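Local coordinates for protein HTH-type transcriptional regulator MmpR5 (Mycobacterium tuberculosis, PDB 4NB5) that binds promoter DNA as a homodimeric MarR-type regulator, controlling expression of MmpS-MmpL transport systems and of its own gene, at residues I16-F27 and G37-V45. Sequence-based numbering, arbitrary orientation.
Sequences IMEFVEQMGGYF and GRLLGWLLV
Gly-37 lies against Gly-24 and Phe-27 where helices 16-27 and 37-45, running roughly antiparallel at 142°, press closest, the CA atoms of Gly-24 and Gly-37 4.0 Å apart. Gly-37 CA sits over one face of the Phe-27 ring, 3.5 Å from its centroid, a CH-pi contact. Just before Gly-24, Met-23 enters as a knob among Gly-37, Leu-40, Gly-41 and Leu-44; bends at chi2 and chi3 fold its CE to within 3.9 Å of Leu-40 CD2. Phe-19 turns its ring edge to Gly-41, CE2 3.4 Å from the carbonyl O. Val-20 CG1 packs on Arg-38 O and CB, and Arg-38 CG on Gly-24 CA. Toward Val-45 the helices splay, and Ile-16 bridges tip to tip, its CG2 3.4 Å from Val-45 CG2. Only the polar end of Arg-38 is looser and wetter: a water accepts from NE (2.8 Å) and donates to Glu-21 OE2, linking charges too far apart for a salt bridge, while NH2 bonds Leu-60 O. Beyond the pair, Tyr-26 lines the octadecanoate pocket, Phe-27 and Leu-40 pack on Leu-74 of helix 64-77 in the probable helix-turn-helix, Trp-42 rests on helix 53-59, Leu-44 meets strand 92-95, and Ile-16 touches Leu-125 of the second subunit.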
loop_
_atom_site.group_PDB
_atom_site.type_symbol
_atom_site.label_atom_id
_atom_site.label_comp_id
_atom_site.label_asym_id
_atom_site.label_seq_id
_atom_site.Cartn_x
_atom_site.Cartn_y
_atom_site.Cartn_z
ATOM N N ILE B 16 29.319 -7.833 5.677
ATOM C CA ILE B 16 28.108 -7.038 5.515
ATOM C C ILE B 16 28.224 -5.935 4.470
ATOM O O ILE B 16 27.245 -5.628 3.784
ATOM C CB ILE B 16 27.689 -6.403 6.850
ATOM C CG1 ILE B 16 27.019 -7.439 7.751
ATOM C CG2 ILE B 16 26.760 -5.224 6.611
ATOM C CD1 ILE B 16 26.028 -8.327 7.046
ATOM N N MET B 17 29.381 -5.301 4.337
ATOM C CA MET B 17 29.427 -4.226 3.364
ATOM C C MET B 17 29.415 -4.768 1.938
ATOM O O MET B 17 28.912 -4.086 1.052
ATOM C CB MET B 17 30.576 -3.242 3.599
ATOM C CG MET B 17 30.216 -2.104 4.567
ATOM S SD MET B 17 28.569 -1.355 4.355
ATOM C CE MET B 17 28.757 -0.449 2.818
ATOM N N GLU B 18 29.893 -5.992 1.719
ATOM C CA GLU B 18 29.797 -6.606 0.399
ATOM C C GLU B 18 28.328 -6.868 0.039
ATOM O O GLU B 18 27.908 -6.681 -1.102
ATOM C CB GLU B 18 30.597 -7.907 0.348
ATOM C CG GLU B 18 30.571 -8.593 -1.007
ATOM C CD GLU B 18 31.500 -9.790 -1.071
ATOM O OE1 GLU B 18 31.615 -10.398 -2.157
ATOM O OE2 GLU B 18 32.119 -10.120 -0.036
ATOM N N PHE B 19 27.547 -7.298 1.022
ATOM C CA PHE B 19 26.117 -7.507 0.818
ATOM C C PHE B 19 25.419 -6.177 0.496
ATOM O O PHE B 19 24.622 -6.082 -0.445
ATOM C CB PHE B 19 25.500 -8.150 2.063
ATOM C CG PHE B 19 24.003 -8.140 2.064
ATOM C CD1 PHE B 19 23.291 -9.004 1.248
ATOM C CD2 PHE B 19 23.309 -7.255 2.872
ATOM C CE1 PHE B 19 21.914 -8.982 1.245
ATOM C CE2 PHE B 19 21.939 -7.225 2.870
ATOM C CZ PHE B 19 21.237 -8.084 2.058
ATOM N N VAL B 20 25.709 -5.154 1.292
ATOM C CA VAL B 20 25.111 -3.840 1.105
ATOM C C VAL B 20 25.456 -3.299 -0.285
ATOM O O VAL B 20 24.592 -2.801 -1.012
ATOM C CB VAL B 20 25.575 -2.863 2.199
ATOM C CG1 VAL B 20 25.185 -1.429 1.856
ATOM C CG2 VAL B 20 24.989 -3.265 3.536
ATOM N N GLU B 21 26.723 -3.431 -0.668
ATOM C CA GLU B 21 27.173 -2.993 -1.985
ATOM C C GLU B 21 26.405 -3.716 -3.092
ATOM O O GLU B 21 25.985 -3.108 -4.081
ATOM C CB GLU B 21 28.666 -3.277 -2.132
ATOM C CG GLU B 21 29.268 -2.817 -3.438
ATOM C CD GLU B 21 29.550 -1.331 -3.441
ATOM O OE1 GLU B 21 30.229 -0.865 -4.381
ATOM O OE2 GLU B 21 29.095 -0.636 -2.504
ATOM N N GLN B 22 26.220 -5.021 -2.926
ATOM C CA GLN B 22 25.566 -5.813 -3.958
ATOM C C GLN B 22 24.086 -5.488 -4.054
ATOM O O GLN B 22 23.517 -5.489 -5.143
ATOM C CB GLN B 22 25.810 -7.308 -3.737
ATOM C CG GLN B 22 27.224 -7.707 -4.123
ATOM C CD GLN B 22 27.533 -9.167 -3.847
ATOM O OE1 GLN B 22 28.534 -9.489 -3.209
ATOM N NE2 GLN B 22 26.689 -10.059 -4.351
ATOM N N MET B 23 23.462 -5.180 -2.921
ATOM C CA MET B 23 22.085 -4.689 -2.927
ATOM C C MET B 23 21.961 -3.371 -3.693
ATOM O O MET B 23 21.002 -3.157 -4.434
ATOM C CB MET B 23 21.583 -4.523 -1.494
ATOM C CG MET B 23 21.319 -5.855 -0.791
ATOM S SD MET B 23 19.871 -6.748 -1.440
ATOM C CE MET B 23 18.554 -5.734 -0.781
ATOM N N GLY B 24 22.926 -2.474 -3.506
ATOM C CA GLY B 24 22.964 -1.262 -4.300
ATOM C C GLY B 24 23.027 -1.575 -5.788
ATOM O O GLY B 24 22.298 -0.986 -6.579
ATOM N N GLY B 25 23.879 -2.522 -6.170
ATOM C CA GLY B 25 24.015 -2.880 -7.574
ATOM C C GLY B 25 22.741 -3.493 -8.129
ATOM O O GLY B 25 22.377 -3.256 -9.279
ATOM N N TYR B 26 22.053 -4.273 -7.300
ATOM C CA TYR B 26 20.781 -4.883 -7.698
ATOM C C TYR B 26 19.755 -3.812 -8.053
ATOM O O TYR B 26 19.041 -3.915 -9.059
ATOM C CB TYR B 26 20.248 -5.775 -6.569
ATOM C CG TYR B 26 18.941 -6.450 -6.907
ATOM C CD1 TYR B 26 17.730 -5.826 -6.651
ATOM C CD2 TYR B 26 18.919 -7.701 -7.513
ATOM C CE1 TYR B 26 16.534 -6.432 -6.977
ATOM C CE2 TYR B 26 17.732 -8.314 -7.840
ATOM C CZ TYR B 26 16.543 -7.678 -7.572
ATOM O OH TYR B 26 15.355 -8.285 -7.899
ATOM N N PHE B 27 19.690 -2.766 -7.237
ATOM C CA PHE B 27 18.764 -1.670 -7.485
ATOM C C PHE B 27 19.170 -0.880 -8.728
ATOM O O PHE B 27 18.349 -0.642 -9.608
ATOM C CB PHE B 27 18.666 -0.740 -6.271
ATOM C CG PHE B 27 17.574 -1.121 -5.288
ATOM C CD1 PHE B 27 17.527 -2.386 -4.733
ATOM C CD2 PHE B 27 16.617 -0.194 -4.916
ATOM C CE1 PHE B 27 16.532 -2.729 -3.825
ATOM C CE2 PHE B 27 15.621 -0.525 -4.020
ATOM C CZ PHE B 27 15.579 -1.793 -3.475
ATOM N N GLY B 37 19.013 0.808 -2.730
ATOM C CA GLY B 37 19.434 -0.570 -2.556
ATOM C C GLY B 37 20.344 -0.756 -1.351
ATOM O O GLY B 37 20.187 -1.704 -0.583
ATOM N N ARG B 38 21.313 0.146 -1.203
ATOM C CA ARG B 38 22.245 0.079 -0.074
ATOM C C ARG B 38 21.519 0.289 1.248
ATOM O O ARG B 38 21.796 -0.400 2.233
ATOM C CB ARG B 38 23.370 1.106 -0.244
ATOM C CG ARG B 38 24.295 0.810 -1.416
ATOM C CD ARG B 38 25.298 1.944 -1.640
ATOM N NE ARG B 38 26.234 2.056 -0.521
ATOM C CZ ARG B 38 26.565 3.189 0.099
ATOM N NH1 ARG B 38 26.051 4.358 -0.271
ATOM N NH2 ARG B 38 27.429 3.146 1.105
ATOM N N LEU B 39 20.579 1.235 1.264
ATOM C CA LEU B 39 19.762 1.490 2.447
ATOM C C LEU B 39 18.924 0.272 2.844
ATOM O O LEU B 39 18.869 -0.093 4.024
ATOM C CB LEU B 39 18.876 2.722 2.240
ATOM C CG LEU B 39 17.927 3.032 3.396
ATOM C CD1 LEU B 39 18.683 3.189 4.703
ATOM C CD2 LEU B 39 17.115 4.285 3.100
ATOM N N LEU B 40 18.284 -0.372 1.867
ATOM C CA LEU B 40 17.516 -1.572 2.157
ATOM C C LEU B 40 18.444 -2.665 2.681
ATOM O O LEU B 40 18.138 -3.333 3.661
ATOM C CB LEU B 40 16.768 -2.049 0.915
ATOM C CG LEU B 40 15.939 -3.326 1.086
ATOM C CD1 LEU B 40 14.935 -3.196 2.220
ATOM C CD2 LEU B 40 15.228 -3.691 -0.202
ATOM N N GLY B 41 19.588 -2.840 2.028
ATOM C CA GLY B 41 20.558 -3.818 2.482
ATOM C C GLY B 41 21.014 -3.564 3.914
ATOM O O GLY B 41 21.081 -4.485 4.727
ATOM N N TRP B 42 21.337 -2.315 4.222
ATOM C CA TRP B 42 21.746 -1.953 5.568
ATOM C C TRP B 42 20.654 -2.292 6.591
ATOM O O TRP B 42 20.935 -2.855 7.645
ATOM C CB TRP B 42 22.104 -0.466 5.645
ATOM C CG TRP B 42 22.608 -0.050 6.996
ATOM C CD1 TRP B 42 21.915 0.629 7.953
ATOM C CD2 TRP B 42 23.918 -0.283 7.537
ATOM N NE1 TRP B 42 22.710 0.834 9.057
ATOM C CE2 TRP B 42 23.935 0.283 8.826
ATOM C CE3 TRP B 42 25.068 -0.906 7.049
ATOM C CZ2 TRP B 42 25.071 0.237 9.637
ATOM C CZ3 TRP B 42 26.193 -0.952 7.864
ATOM C CH2 TRP B 42 26.181 -0.385 9.143
ATOM N N LEU B 43 19.403 -1.965 6.282
ATOM C CA LEU B 43 18.323 -2.207 7.246
ATOM C C LEU B 43 17.994 -3.686 7.405
ATOM O O LEU B 43 17.315 -4.078 8.354
ATOM C CB LEU B 43 17.073 -1.402 6.868
ATOM C CG LEU B 43 17.226 0.106 7.064
ATOM C CD1 LEU B 43 16.092 0.854 6.404
ATOM C CD2 LEU B 43 17.286 0.459 8.552
ATOM N N LEU B 44 18.486 -4.511 6.485
ATOM C CA LEU B 44 18.352 -5.957 6.586
ATOM C C LEU B 44 19.380 -6.598 7.524
ATOM O O LEU B 44 19.162 -7.697 8.014
ATOM C CB LEU B 44 18.489 -6.586 5.197
ATOM C CG LEU B 44 17.181 -6.594 4.418
ATOM C CD1 LEU B 44 17.454 -6.639 2.932
ATOM C CD2 LEU B 44 16.323 -7.765 4.808
ATOM N N VAL B 45 20.501 -5.920 7.765
ATOM C CA VAL B 45 21.588 -6.534 8.528
ATOM C C VAL B 45 22.048 -5.732 9.736
ATOM O O VAL B 45 22.822 -6.238 10.539
ATOM C CB VAL B 45 22.834 -6.797 7.650
ATOM C CG1 VAL B 45 22.512 -7.809 6.567
ATOM C CG2 VAL B 45 23.359 -5.502 7.053
HETATM O O HOH W 1 28.020 -0.029 -0.216
#